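Local coordinates for 3-oxoacyl-[acyl-carrier-protein] synthase 3 (Micrococcus luteus NCTC 2665, PDB 4EWP) that probably catalyses the condensation that initiates fatty acid synthesis, joining the acetyl group of acetyl-CoA to two carbons from malonyl-ACP with release of carbon dioxide, at residues A[14-19]-A[183-188]; A[265-270]-A[290-295]; A[271-276]-A[314-319]; A[281-286]-A[297-302]; A[329-334]-A[345-350]. All blocks are in the same frame, centred on the assembly; numbering follows the deposited sequence.

Contact 1: residues A[14-19]-A[183-188]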
# COMPACT_ATOMS: atom_id res chain seq x y z
N SER A 14 16.60 15.94 -1.57
CA SER A 14 15.70 15.65 -0.46
C SER A 14 16.51 15.29 0.77
O SER A 14 17.72 15.07 0.68
CB SER A 14 14.84 14.45 -0.81
OG SER A 14 15.69 13.34 -1.09
N ARG A 15 15.85 15.18 1.92
CA ARG A 15 16.58 14.84 3.15
C ARG A 15 15.62 14.48 4.27
O ARG A 15 14.51 15.00 4.34
CB ARG A 15 17.51 16.00 3.54
CG ARG A 15 17.34 16.58 4.94
CD ARG A 15 18.41 17.66 5.20
NE ARG A 15 18.30 18.26 6.53
CZ ARG A 15 17.80 19.47 6.79
NH1 ARG A 15 17.36 20.24 5.79
NH2 ARG A 15 17.74 19.92 8.04
N ILE A 16 16.06 13.56 5.12
CA ILE A 16 15.29 13.18 6.30
C ILE A 16 15.56 14.24 7.34
O ILE A 16 16.70 14.43 7.77
CB ILE A 16 15.73 11.79 6.82
CG1 ILE A 16 15.36 10.70 5.80
CG2 ILE A 16 15.12 11.51 8.20
CD1 ILE A 16 15.89 9.31 6.11
N VAL A 17 14.52 14.97 7.75
CA VAL A 17 14.74 16.09 8.67
C VAL A 17 14.39 15.78 10.12
O VAL A 17 14.55 16.64 11.00
CB VAL A 17 14.00 17.36 8.22
CG1 VAL A 17 14.56 17.83 6.90
CG2 VAL A 17 12.49 17.12 8.12
N ALA A 18 13.92 14.55 10.38
CA ALA A 18 13.60 14.15 11.75
C ALA A 18 13.20 12.70 11.83
O ALA A 18 12.80 12.10 10.82
CB ALA A 18 12.50 15.02 12.32
N VAL A 19 13.32 12.13 13.02
CA VAL A 19 12.85 10.77 13.27
C VAL A 19 12.07 10.70 14.58
O VAL A 19 12.40 11.38 15.55
CB VAL A 19 14.02 9.75 13.24
CG1 VAL A 19 15.11 10.15 14.22
CG2 VAL A 19 13.50 8.34 13.52
N PRO A 183 21.92 17.05 -1.33
CA PRO A 183 21.55 15.62 -1.36
C PRO A 183 21.64 15.00 0.03
O PRO A 183 22.71 14.97 0.61
CB PRO A 183 22.63 15.00 -2.25
CG PRO A 183 23.12 16.12 -3.10
CD PRO A 183 23.04 17.35 -2.25
N GLY A 184 20.51 14.51 0.54
CA GLY A 184 20.49 13.85 1.84
C GLY A 184 20.04 12.40 1.78
O GLY A 184 20.14 11.67 2.77
N ILE A 185 19.56 11.98 0.61
CA ILE A 185 19.11 10.60 0.39
C ILE A 185 19.66 10.08 -0.94
O ILE A 185 19.36 10.62 -2.01
CB ILE A 185 17.57 10.50 0.38
CG1 ILE A 185 16.97 11.10 1.66
CG2 ILE A 185 17.09 9.07 0.18
CD1 ILE A 185 15.45 11.02 1.72
N SER A 186 20.48 9.04 -0.88
CA SER A 186 21.10 8.49 -2.08
C SER A 186 20.08 7.68 -2.88
O SER A 186 19.03 7.31 -2.36
CB SER A 186 22.29 7.61 -1.70
OG SER A 186 21.86 6.36 -1.20
N PRO A 187 20.40 7.39 -4.16
CA PRO A 187 19.43 6.71 -5.04
C PRO A 187 19.04 5.36 -4.48
O PRO A 187 19.91 4.56 -4.13
CB PRO A 187 20.20 6.54 -6.36
CG PRO A 187 21.29 7.59 -6.32
CD PRO A 187 21.66 7.73 -4.85
N SER A 188 17.74 5.11 -4.40
CA SER A 188 17.28 3.86 -3.81
C SER A 188 17.73 2.64 -4.60
O SER A 188 17.73 2.65 -5.83
CB SER A 188 15.77 3.86 -3.63
OG SER A 188 15.39 4.69 -2.55
O HOH W 1 18.57 13.60 -1.83
O HOH W 2 18.69 12.36 5.03
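Ile185 lays its CG1–CD1 branch over the start of segment 14-19. Its CD1 is 4.1 Å from Ile16 CG1, the two side chains crossing at about a right angle, and Ile185 CG1 lies 4.0 Å from Arg15 CA. The same CD1 is 3.7 Å from Ser14 OG, a hydroxyl that turns its polarity to Asp134 through a hydrogen bond and can therefore sit against a methyl group. An alanine in place of Ile185 would probably open a gap beside Ile16 CG1 and Arg15 CA, leaving Ser14 OG with CB but not the CD1 methyl. Gly184 allows the close approach: a CB here would collide with Arg15 CB and Ser14 O. Its N makes a weak, bent hydrogen bond to Ser14 O (2.8 Å, 130°). Two waters help to join the chains: one accepts from Ser14 N and Ile185 N (3.1 Å each), the other accepts from Ile16 N and donates to Gly184 O. Ile185 O accepts from Gln7 of the second subunit.

Segment 14-19, on an outermost strand of its sheet within this chain, pairs with strand 170-180; the loop bonds through Gly184 and Ser186 to strand 341-348 of the other sheet, and helix 125-138 packs against Ser14, Ile16 and Ile185.

Contact 2: residues A[265-270]-A[290-295]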
# COMPACT_ATOMS: atom_id res chain seq x y z
N GLU A 265 32.01 4.98 0.49
CA GLU A 265 32.70 3.78 0.96
C GLU A 265 32.30 3.53 2.41
O GLU A 265 31.87 4.46 3.09
CB GLU A 265 34.22 3.97 0.87
CG GLU A 265 34.72 4.46 -0.49
CD GLU A 265 34.96 3.34 -1.48
OE1 GLU A 265 34.15 2.39 -1.54
OE2 GLU A 265 35.98 3.40 -2.21
N PRO A 266 32.44 2.28 2.89
CA PRO A 266 32.08 1.95 4.28
C PRO A 266 32.75 2.87 5.31
O PRO A 266 32.18 3.13 6.38
CB PRO A 266 32.58 0.51 4.43
CG PRO A 266 32.56 -0.03 3.04
CD PRO A 266 32.98 1.12 2.17
N GLU A 267 33.95 3.35 4.98
CA GLU A 267 34.71 4.29 5.79
C GLU A 267 34.01 5.64 5.95
O GLU A 267 34.27 6.37 6.90
CB GLU A 267 36.09 4.51 5.15
CG GLU A 267 37.05 3.33 5.26
CD GLU A 267 36.59 2.07 4.50
OE1 GLU A 267 35.54 2.07 3.82
OE2 GLU A 267 37.29 1.04 4.57
N ASP A 268 33.15 5.98 4.99
CA ASP A 268 32.39 7.23 5.02
C ASP A 268 31.13 7.15 5.88
O ASP A 268 30.50 8.17 6.18
CB ASP A 268 32.01 7.64 3.59
CG ASP A 268 33.21 7.91 2.72
OD1 ASP A 268 34.17 8.55 3.23
OD2 ASP A 268 33.22 7.48 1.54
N LEU A 269 30.75 5.93 6.27
CA LEU A 269 29.54 5.72 7.08
C LEU A 269 29.76 6.08 8.55
O LEU A 269 30.81 5.78 9.11
CB LEU A 269 29.06 4.27 6.99
CG LEU A 269 28.57 3.77 5.62
CD1 LEU A 269 28.20 2.28 5.65
CD2 LEU A 269 27.37 4.60 5.16
N ALA A 270 28.78 6.73 9.16
CA ALA A 270 28.78 6.90 10.61
C ALA A 270 27.99 5.77 11.26
O ALA A 270 28.18 5.46 12.43
CB ALA A 270 28.17 8.23 11.00
N LYS A 290 32.57 -5.34 5.65
CA LYS A 290 33.91 -4.92 6.03
C LYS A 290 33.96 -3.54 6.68
O LYS A 290 34.83 -2.73 6.34
CB LYS A 290 34.83 -4.93 4.80
CG LYS A 290 35.09 -6.31 4.22
CD LYS A 290 35.98 -6.21 2.99
CE LYS A 290 36.31 -7.59 2.43
NZ LYS A 290 37.28 -8.34 3.30
N LEU A 291 33.06 -3.28 7.62
CA LEU A 291 32.96 -1.95 8.23
C LEU A 291 34.14 -1.70 9.15
O LEU A 291 34.61 -2.62 9.82
CB LEU A 291 31.68 -1.84 9.03
CG LEU A 291 30.34 -2.11 8.35
CD1 LEU A 291 29.22 -1.98 9.35
CD2 LEU A 291 30.13 -1.17 7.18
N PRO A 292 34.62 -0.45 9.22
CA PRO A 292 35.61 -0.14 10.25
C PRO A 292 34.92 -0.11 11.60
O PRO A 292 33.70 -0.06 11.67
CB PRO A 292 36.10 1.27 9.88
CG PRO A 292 35.51 1.58 8.54
CD PRO A 292 34.30 0.72 8.39
N GLU A 293 35.73 -0.12 12.65
CA GLU A 293 35.27 -0.21 14.03
C GLU A 293 34.49 1.03 14.41
O GLU A 293 33.67 1.01 15.33
CB GLU A 293 36.48 -0.36 14.95
CG GLU A 293 36.18 -0.23 16.43
CD GLU A 293 36.41 -1.53 17.19
OE1 GLU A 293 37.13 -1.49 18.22
OE2 GLU A 293 35.86 -2.57 16.76
N SER A 294 34.76 2.12 13.69
CA SER A 294 34.12 3.40 13.95
C SER A 294 32.64 3.46 13.51
O SER A 294 31.90 4.31 13.99
CB SER A 294 34.92 4.53 13.29
OG SER A 294 34.98 4.38 11.88
N VAL A 295 32.23 2.58 12.60
CA VAL A 295 30.82 2.53 12.19
C VAL A 295 29.94 1.91 13.27
O VAL A 295 30.16 0.78 13.70
CB VAL A 295 30.62 1.75 10.87
CG1 VAL A 295 29.17 1.77 10.45
CG2 VAL A 295 31.49 2.34 9.77
O HOH W 3 36.13 -1.45 3.84
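Glu267 and Pro292 meet at about a right angle, the proline ring presenting its CG atom to the aliphatic part of the glutamate, with Pro292 CG 4.0 Å from Glu267 CG. The flat carboxylate of Glu267 lies beyond this apolar touch, and its OE2 accepts from a water at 2.8 Å that also donates to Lys290 O. The side chain first leaves its partner and then bends back at chi2 (64°), which brings CD round toward the water. Glutamate suits this exposed rim because its methylenes pack while its charge stays with solvent. A second carboxylate, that of Asp268, works within its own segment, its OD2 accepting from Glu265 N on the anti side at 3.0 Å.

Residues 265-270 lead from helix 240-262 into the first strand of a beta-alpha-beta crossover, and the loop 290-295 takes the chain from its helix, 279-288, to its second strand, 296-297. The helix ends in a Schellman motif in which Lys290 takes positive phi, and a type I turn follows from Pro292 to Val295.

Between these turns the contact is apolar. Pro266 CB lies 4.0 Å from Leu291 CD2, a methyl that also approaches Leu269 CD1 at 4.2 Å. Pro292 CD rests 3.8 Å from Pro266 O. Rigid prolines, with no N-H to satisfy, suit such close turns. Val295 CG2 touches two carbonyl oxygens, 3.5 Å from Pro266 O and 3.6 Å from Leu269 O, and the valine side chain also packs on Phe272 of strand 269-274.

Contact 3: residues A[271-276]-A[314-319]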
# COMPACT_ATOMS: atom_id res chain seq x y z
N ALA A 271 27.11 5.14 10.49
CA ALA A 271 26.28 4.09 11.05
C ALA A 271 25.78 3.11 10.00
O ALA A 271 25.66 3.45 8.82
CB ALA A 271 25.09 4.68 11.82
N PHE A 272 25.49 1.90 10.45
CA PHE A 272 24.90 0.86 9.62
C PHE A 272 23.62 0.43 10.31
O PHE A 272 23.65 -0.07 11.43
CB PHE A 272 25.86 -0.32 9.46
CG PHE A 272 25.25 -1.52 8.80
CD1 PHE A 272 24.48 -1.38 7.65
CD2 PHE A 272 25.44 -2.79 9.33
CE1 PHE A 272 23.90 -2.50 7.04
CE2 PHE A 272 24.87 -3.91 8.73
CZ PHE A 272 24.10 -3.76 7.57
N ILE A 273 22.48 0.65 9.65
CA ILE A 273 21.21 0.37 10.29
C ILE A 273 20.41 -0.62 9.47
O ILE A 273 19.51 -0.24 8.72
CB ILE A 273 20.38 1.64 10.50
CG1 ILE A 273 21.28 2.77 11.05
CG2 ILE A 273 19.23 1.35 11.45
CD1 ILE A 273 20.62 4.13 11.06
N PRO A 274 20.74 -1.91 9.60
CA PRO A 274 19.90 -2.86 8.86
C PRO A 274 18.59 -3.09 9.61
O PRO A 274 18.51 -2.92 10.83
CB PRO A 274 20.75 -4.14 8.85
CG PRO A 274 21.56 -4.05 10.13
CD PRO A 274 21.84 -2.57 10.32
N HIS A 275 17.57 -3.45 8.87
CA HIS A 275 16.37 -4.00 9.46
C HIS A 275 16.76 -5.01 10.55
O HIS A 275 17.64 -5.85 10.34
CB HIS A 275 15.59 -4.68 8.35
CG HIS A 275 14.61 -5.70 8.84
ND1 HIS A 275 13.62 -5.40 9.74
CD2 HIS A 275 14.47 -7.01 8.53
CE1 HIS A 275 12.91 -6.49 9.98
NE2 HIS A 275 13.41 -7.48 9.27
N GLN A 276 16.10 -4.92 11.71
CA GLN A 276 16.43 -5.73 12.88
C GLN A 276 15.79 -7.12 12.82
O GLN A 276 14.87 -7.43 13.59
CB GLN A 276 16.00 -5.01 14.16
CG GLN A 276 16.70 -3.67 14.39
CD GLN A 276 18.21 -3.81 14.60
OE1 GLN A 276 18.66 -4.26 15.65
NE2 GLN A 276 18.99 -3.40 13.59
N LEU A 314 13.08 2.99 14.26
CA LEU A 314 13.22 2.80 15.71
C LEU A 314 14.70 2.72 16.10
O LEU A 314 15.13 3.35 17.08
CB LEU A 314 12.47 1.56 16.20
CG LEU A 314 10.96 1.66 16.43
CD1 LEU A 314 10.42 0.32 16.89
CD2 LEU A 314 10.63 2.75 17.47
N ALA A 315 15.48 1.95 15.34
CA ALA A 315 16.90 1.76 15.64
C ALA A 315 17.67 3.05 15.38
O ALA A 315 18.60 3.39 16.11
CB ALA A 315 17.48 0.64 14.80
N MET A 316 17.27 3.78 14.34
CA MET A 316 17.90 5.06 14.02
C MET A 316 17.68 6.02 15.17
O MET A 316 18.60 6.74 15.60
CB MET A 316 17.30 5.65 12.75
CG MET A 316 17.95 6.95 12.34
SD MET A 316 17.03 7.76 11.03
CE MET A 316 17.21 6.57 9.70
N HIS A 317 16.44 6.04 15.66
CA HIS A 317 16.06 6.88 16.78
C HIS A 317 16.91 6.57 18.01
O HIS A 317 17.39 7.48 18.69
CB HIS A 317 14.58 6.70 17.09
CG HIS A 317 14.06 7.58 18.18
ND1 HIS A 317 14.19 7.27 19.52
CD2 HIS A 317 13.36 8.74 18.14
CE1 HIS A 317 13.63 8.22 20.25
NE2 HIS A 317 13.10 9.12 19.44
N ARG A 318 17.11 5.29 18.29
CA ARG A 318 17.92 4.90 19.43
C ARG A 318 19.39 5.26 19.22
O ARG A 318 20.06 5.67 20.15
CB ARG A 318 17.78 3.41 19.74
CG ARG A 318 18.64 2.95 20.91
CD ARG A 318 18.39 1.49 21.23
NE ARG A 318 19.18 1.03 22.37
CZ ARG A 318 19.10 -0.19 22.90
NH1 ARG A 318 18.26 -1.07 22.38
NH2 ARG A 318 19.86 -0.52 23.93
N LEU A 319 19.88 5.10 17.99
CA LEU A 319 21.26 5.44 17.69
C LEU A 319 21.54 6.90 18.01
O LEU A 319 22.59 7.24 18.57
CB LEU A 319 21.55 5.17 16.22
CG LEU A 319 22.74 4.25 15.96
CD1 LEU A 319 22.71 3.09 16.93
CD2 LEU A 319 22.76 3.76 14.52
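In the C-terminal half of the thiolase fold, Ala271 and Ile273 on strand 269-274 pack against helix 311-322, just before the chain reaches His275, a predicted active-site residue. The strand and helix segments run nearly antiparallel, at 152°, with their axes 9.0 Å apart. Ile273 carries most of the contact by dividing its branches. CG2, anti to the backbone N, meets Ala315 CB at 3.8 Å; CD1 lies 4.0 Å from Met316 CB, with the two side chains crossing at about a right angle. Toward Leu319 the approach is tip to tip, and Leu319 CD2 sits 3.9 Å from Ile273 CG1 and 3.7 Å from Ala271 CB. The beta-branched isoleucine suits a strand and fills the space between successive helix turns, while the small alanines let the backbones come close.

Where the strand ends, Gln276 folds back, its CG 4.4 Å from Ala315 CB. Its NE2 donates to Pro274 O at 2.8 Å (150°), with the acceptor near the amide plane, and also to Ala298 O, while OE1 accepts from Ile301 N. This buried amide is thus gripped at both ends, and its rotation is fixed. Gln276 N shares the hydroxyl of Ser311 with His275 ND1, and His275 touches Cys123 and Asn306, the other predicted catalytic residues.

The strand lies between 330-337 and 296-297 in its sheet. Helix 311-322 covers it on the side of Ile273 and also reaches strand 13-22 of the other sheet, so it belongs to the layer of helices between the two sheets.

Contact 4: residues A[281-286]-A[297-302]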
# COMPACT_ATOMS: atom_id res chain seq x y z
N ILE A 281 21.82 -12.41 11.92
CA ILE A 281 21.83 -11.77 10.60
C ILE A 281 22.60 -10.43 10.63
O ILE A 281 23.43 -10.16 9.77
CB ILE A 281 20.42 -11.55 10.05
CG1 ILE A 281 19.83 -12.89 9.59
CG2 ILE A 281 20.46 -10.57 8.89
CD1 ILE A 281 18.38 -12.83 9.16
N ILE A 282 22.30 -9.60 11.63
CA ILE A 282 22.96 -8.30 11.76
C ILE A 282 24.49 -8.45 11.83
O ILE A 282 25.21 -7.78 11.09
CB ILE A 282 22.48 -7.54 13.01
CG1 ILE A 282 20.98 -7.24 12.92
CG2 ILE A 282 23.26 -6.23 13.17
CD1 ILE A 282 20.44 -6.58 14.19
N ASP A 283 24.98 -9.32 12.72
CA ASP A 283 26.42 -9.53 12.85
C ASP A 283 27.09 -9.97 11.54
O ASP A 283 28.08 -9.38 11.11
CB ASP A 283 26.73 -10.57 13.93
CG ASP A 283 26.31 -10.13 15.31
OD1 ASP A 283 26.00 -8.94 15.48
OD2 ASP A 283 26.29 -10.97 16.23
N GLU A 284 26.54 -11.01 10.92
CA GLU A 284 27.14 -11.59 9.72
C GLU A 284 27.13 -10.57 8.59
O GLU A 284 28.08 -10.47 7.80
CB GLU A 284 26.38 -12.86 9.33
CG GLU A 284 27.14 -13.77 8.38
CD GLU A 284 28.54 -14.07 8.85
OE1 GLU A 284 28.70 -14.66 9.94
OE2 GLU A 284 29.49 -13.71 8.12
N PHE A 285 26.04 -9.80 8.54
CA PHE A 285 25.88 -8.70 7.60
C PHE A 285 26.99 -7.64 7.77
O PHE A 285 27.71 -7.30 6.83
CB PHE A 285 24.49 -8.08 7.83
CG PHE A 285 23.90 -7.42 6.62
CD1 PHE A 285 22.52 -7.30 6.51
CD2 PHE A 285 24.71 -6.91 5.62
CE1 PHE A 285 21.95 -6.68 5.41
CE2 PHE A 285 24.15 -6.29 4.52
CZ PHE A 285 22.77 -6.17 4.41
N ALA A 286 27.13 -7.13 8.99
CA ALA A 286 28.17 -6.16 9.30
C ALA A 286 29.56 -6.67 8.93
O ALA A 286 30.38 -5.92 8.42
CB ALA A 286 28.12 -5.78 10.79
N VAL A 297 26.90 0.03 14.59
CA VAL A 297 25.90 -0.92 14.11
C VAL A 297 24.66 -0.94 15.01
O VAL A 297 24.76 -1.20 16.21
CB VAL A 297 26.50 -2.33 14.02
CG1 VAL A 297 25.45 -3.34 13.64
CG2 VAL A 297 27.67 -2.35 13.03
N ALA A 298 23.49 -0.67 14.43
CA ALA A 298 22.22 -0.76 15.17
C ALA A 298 21.93 -2.19 15.65
O ALA A 298 21.91 -3.12 14.84
CB ALA A 298 21.07 -0.25 14.32
N ARG A 299 21.68 -2.36 16.94
CA ARG A 299 21.30 -3.68 17.47
C ARG A 299 20.09 -3.58 18.40
O ARG A 299 19.97 -4.36 19.35
CB ARG A 299 22.48 -4.33 18.21
CG ARG A 299 23.71 -4.54 17.36
CD ARG A 299 24.79 -5.32 18.10
NE ARG A 299 26.08 -5.07 17.47
CZ ARG A 299 26.58 -5.84 16.51
NH1 ARG A 299 25.90 -6.90 16.14
NH2 ARG A 299 27.74 -5.56 15.95
N ASP A 300 19.22 -2.62 18.14
CA ASP A 300 18.00 -2.45 18.91
C ASP A 300 17.23 -3.76 19.15
O ASP A 300 16.52 -3.90 20.15
CB ASP A 300 17.08 -1.45 18.19
CG ASP A 300 16.01 -0.89 19.10
OD1 ASP A 300 16.23 -0.81 20.32
OD2 ASP A 300 14.93 -0.52 18.57
N ILE A 301 17.35 -4.72 18.23
CA ILE A 301 16.61 -5.98 18.32
C ILE A 301 16.67 -6.68 19.69
O ILE A 301 15.71 -7.34 20.09
CB ILE A 301 17.07 -6.99 17.23
CG1 ILE A 301 16.00 -8.06 17.00
CG2 ILE A 301 18.39 -7.63 17.62
CD1 ILE A 301 16.50 -9.24 16.22
N ALA A 302 17.78 -6.52 20.42
CA ALA A 302 17.94 -7.18 21.72
C ALA A 302 16.85 -6.82 22.72
O ALA A 302 16.46 -7.65 23.54
CB ALA A 302 19.32 -6.89 22.31
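Ile282 packs helix 279-288 against Val297 and Ile301, in the part of a beta-alpha-beta crossover where the chain has returned from the helix through strand 296-297 and runs on toward helix 301-304. The apolar contacts come first. Ile282 CG2 lies 3.7 Å from Val297 CG1, the two side chains sliding past each other in opposite directions. The other branch ends in CD1, 4.1 Å from Ile301 CG2, which takes the crowded position between its own backbone N and carbonyl carbon. One helical turn on, Ala286 CB meets Val297 CG2 at 4.1 Å. Branched residues suit this seam, since each can offer one methyl to each neighbour, while alanine lets the helix approach the strand end. An alanine in place of Ile282 would probably leave Val297 CG1 and Ile301 CG2 without their partners and a gap between helix and loop.

The backbone bonds are local in the helix, where Ala286 N donates to Ile282 O at 2.9 Å, but the loop also bonds outward. Ala298 O, 3.8 Å from both Ile282 CG2 and CD1, accepts a hydrogen bond from Gln276 NE2 besides bordering these methyl groups.

Charged groups close the outer rim. Asp283 and Arg299 form a salt bridge between OD1 and NH1, but the two atoms are modelled too close, so its detail is doubtful. Asp300 is directed elsewhere, to Arg23 and Arg318. The Arg299 chain is extended from CG to NE, and Val297 CG1 of its own segment sits 3.9 Å above the guanidinium plane, over its centre.

Contact 5: residues A[329-334]-A[345-350]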
# COMPACT_ATOMS: atom_id res chain seq x y z
N GLY A 329 25.76 12.71 10.00
CA GLY A 329 26.59 11.63 9.49
C GLY A 329 25.82 10.76 8.51
O GLY A 329 24.60 10.83 8.44
N LEU A 330 26.53 9.94 7.75
CA LEU A 330 25.90 9.05 6.77
C LEU A 330 25.54 7.69 7.37
O LEU A 330 26.35 7.08 8.06
CB LEU A 330 26.81 8.84 5.56
CG LEU A 330 27.17 10.09 4.77
CD1 LEU A 330 28.15 9.73 3.66
CD2 LEU A 330 25.91 10.73 4.20
N ALA A 331 24.33 7.23 7.09
CA ALA A 331 23.86 5.93 7.54
C ALA A 331 23.36 5.11 6.36
O ALA A 331 22.59 5.59 5.52
CB ALA A 331 22.75 6.09 8.57
N LEU A 332 23.80 3.85 6.29
CA LEU A 332 23.25 2.90 5.33
C LEU A 332 22.06 2.22 5.99
O LEU A 332 22.20 1.63 7.07
CB LEU A 332 24.31 1.86 4.95
CG LEU A 332 23.90 0.65 4.09
CD1 LEU A 332 23.43 1.11 2.72
CD2 LEU A 332 25.07 -0.29 3.95
N GLN A 333 20.90 2.31 5.37
CA GLN A 333 19.72 1.62 5.88
C GLN A 333 19.26 0.65 4.82
O GLN A 333 19.26 0.98 3.63
CB GLN A 333 18.60 2.58 6.24
CG GLN A 333 18.30 3.56 5.15
CD GLN A 333 17.24 4.55 5.58
OE1 GLN A 333 17.22 5.00 6.74
NE2 GLN A 333 16.34 4.90 4.65
N ILE A 334 18.89 -0.54 5.25
CA ILE A 334 18.51 -1.57 4.30
C ILE A 334 17.52 -2.50 4.97
O ILE A 334 17.82 -3.08 6.02
CB ILE A 334 19.74 -2.35 3.81
CG1 ILE A 334 19.32 -3.47 2.86
CG2 ILE A 334 20.54 -2.93 4.99
CD1 ILE A 334 20.50 -4.07 2.10
N GLN A 345 19.06 2.60 1.11
CA GLN A 345 19.55 3.95 0.80
C GLN A 345 20.69 4.32 1.72
O GLN A 345 20.78 3.82 2.85
CB GLN A 345 18.45 5.00 1.01
CG GLN A 345 17.23 4.84 0.16
CD GLN A 345 16.12 4.10 0.88
OE1 GLN A 345 16.21 3.78 2.06
NE2 GLN A 345 15.05 3.84 0.15
N VAL A 346 21.53 5.23 1.27
CA VAL A 346 22.40 5.93 2.20
C VAL A 346 21.73 7.26 2.54
O VAL A 346 21.24 7.98 1.65
CB VAL A 346 23.81 6.13 1.63
CG1 VAL A 346 24.63 7.03 2.55
CG2 VAL A 346 24.50 4.76 1.44
N VAL A 347 21.65 7.57 3.82
CA VAL A 347 20.97 8.78 4.24
C VAL A 347 21.84 9.60 5.19
O VAL A 347 22.59 9.05 5.97
CB VAL A 347 19.61 8.50 4.91
CG1 VAL A 347 18.67 7.76 3.95
CG2 VAL A 347 19.79 7.74 6.22
N ARG A 348 21.74 10.92 5.07
CA ARG A 348 22.33 11.84 6.03
C ARG A 348 21.42 11.91 7.26
O ARG A 348 20.28 12.35 7.16
CB ARG A 348 22.46 13.21 5.39
CG ARG A 348 23.27 14.21 6.19
CD ARG A 348 24.16 15.03 5.28
NE ARG A 348 25.54 14.57 5.38
CZ ARG A 348 26.32 14.32 4.34
NH1 ARG A 348 25.87 14.49 3.10
NH2 ARG A 348 27.57 13.90 4.54
N LEU A 349 21.92 11.49 8.41
CA LEU A 349 21.06 11.41 9.59
C LEU A 349 20.64 12.80 10.05
O LEU A 349 21.43 13.74 10.01
CB LEU A 349 21.76 10.67 10.72
CG LEU A 349 22.12 9.21 10.44
CD1 LEU A 349 23.18 8.71 11.44
CD2 LEU A 349 20.88 8.35 10.48
N PRO A 350 19.38 12.92 10.50
CA PRO A 350 18.81 14.21 10.95
C PRO A 350 19.47 14.78 12.20
O PRO A 350 19.97 13.98 13.00
CB PRO A 350 17.34 13.87 11.24
CG PRO A 350 17.31 12.35 11.43
CD PRO A 350 18.40 11.82 10.55
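Gln333 has its CG set between the backbone N and the carbonyl carbon (chi1 50°) and runs extended beyond it, whereas in Gln345 chi2 (96°) turns CD aside. The two amides meet beside the paired strands. Gln333 NE2 donates to Gln345 OE1 at 2.8 Å in a nearly straight bond (171°); the acceptor lies in the donor's amide plane, but the donor is tilted from the acceptor's carbonyl plane. The other ends are also held: Gln333 OE1 by Tyr126 OH, Gln345 NE2 by Cys127 O and Ser188 OG. Glutamine, both donor and acceptor, suits such a buried chain of bonds.

The backbones pair antiparallel. Ala331 with Val347 and Gln333 with Gln345 are hydrogen-bonded pairs, with Ala331 N to Val347 O at 2.8 Å, and Leu349 N prolongs the series to Gly329 O, also 2.8 Å. On the face with the glutamines, Ala331 CB meets Leu349 CD2 at 3.5 Å. On the other, Leu332 CD1 touches Val346 CG2 at 4.0 Å, and Leu330 CD2 lies 3.5 Å above the centre of the Arg348 guanidinium. Arg348 NE bonds to Gly328 O, and NH2 makes a weak bond to Val3 O of the second subunit.

This is the closing beta hairpin of the chain, strands 330-337 and 341-348, and it contributes two adjacent strands to the C-terminal mixed sheet of the thiolase fold.

In the fold
Contacts 2, 3, 4 and 5 belong to the C-terminal half of the fold; contact 1 joins the edge of the N-terminal sheet to it. Contacts 1, 3 and 5 are buried, whereas 2 and 4 are partly exposed and carry their charged groups at the rim. Strand 269-274 serves both 2 and 3, and helix 279-288 leads from contact 4 to the turn in contact 2. Contact 3 is purely apolar between its elements, contact 5 is dominated by backbone bonds, and contact 1 combines apolar packing, one weak backbone bond and two bridging waters. Contact 5 links to 1 through Ser186 and Ser188, and to 3 through backbone bonds. Contacts 1 and 5, and contact 2 through Asp268, touch the second subunit.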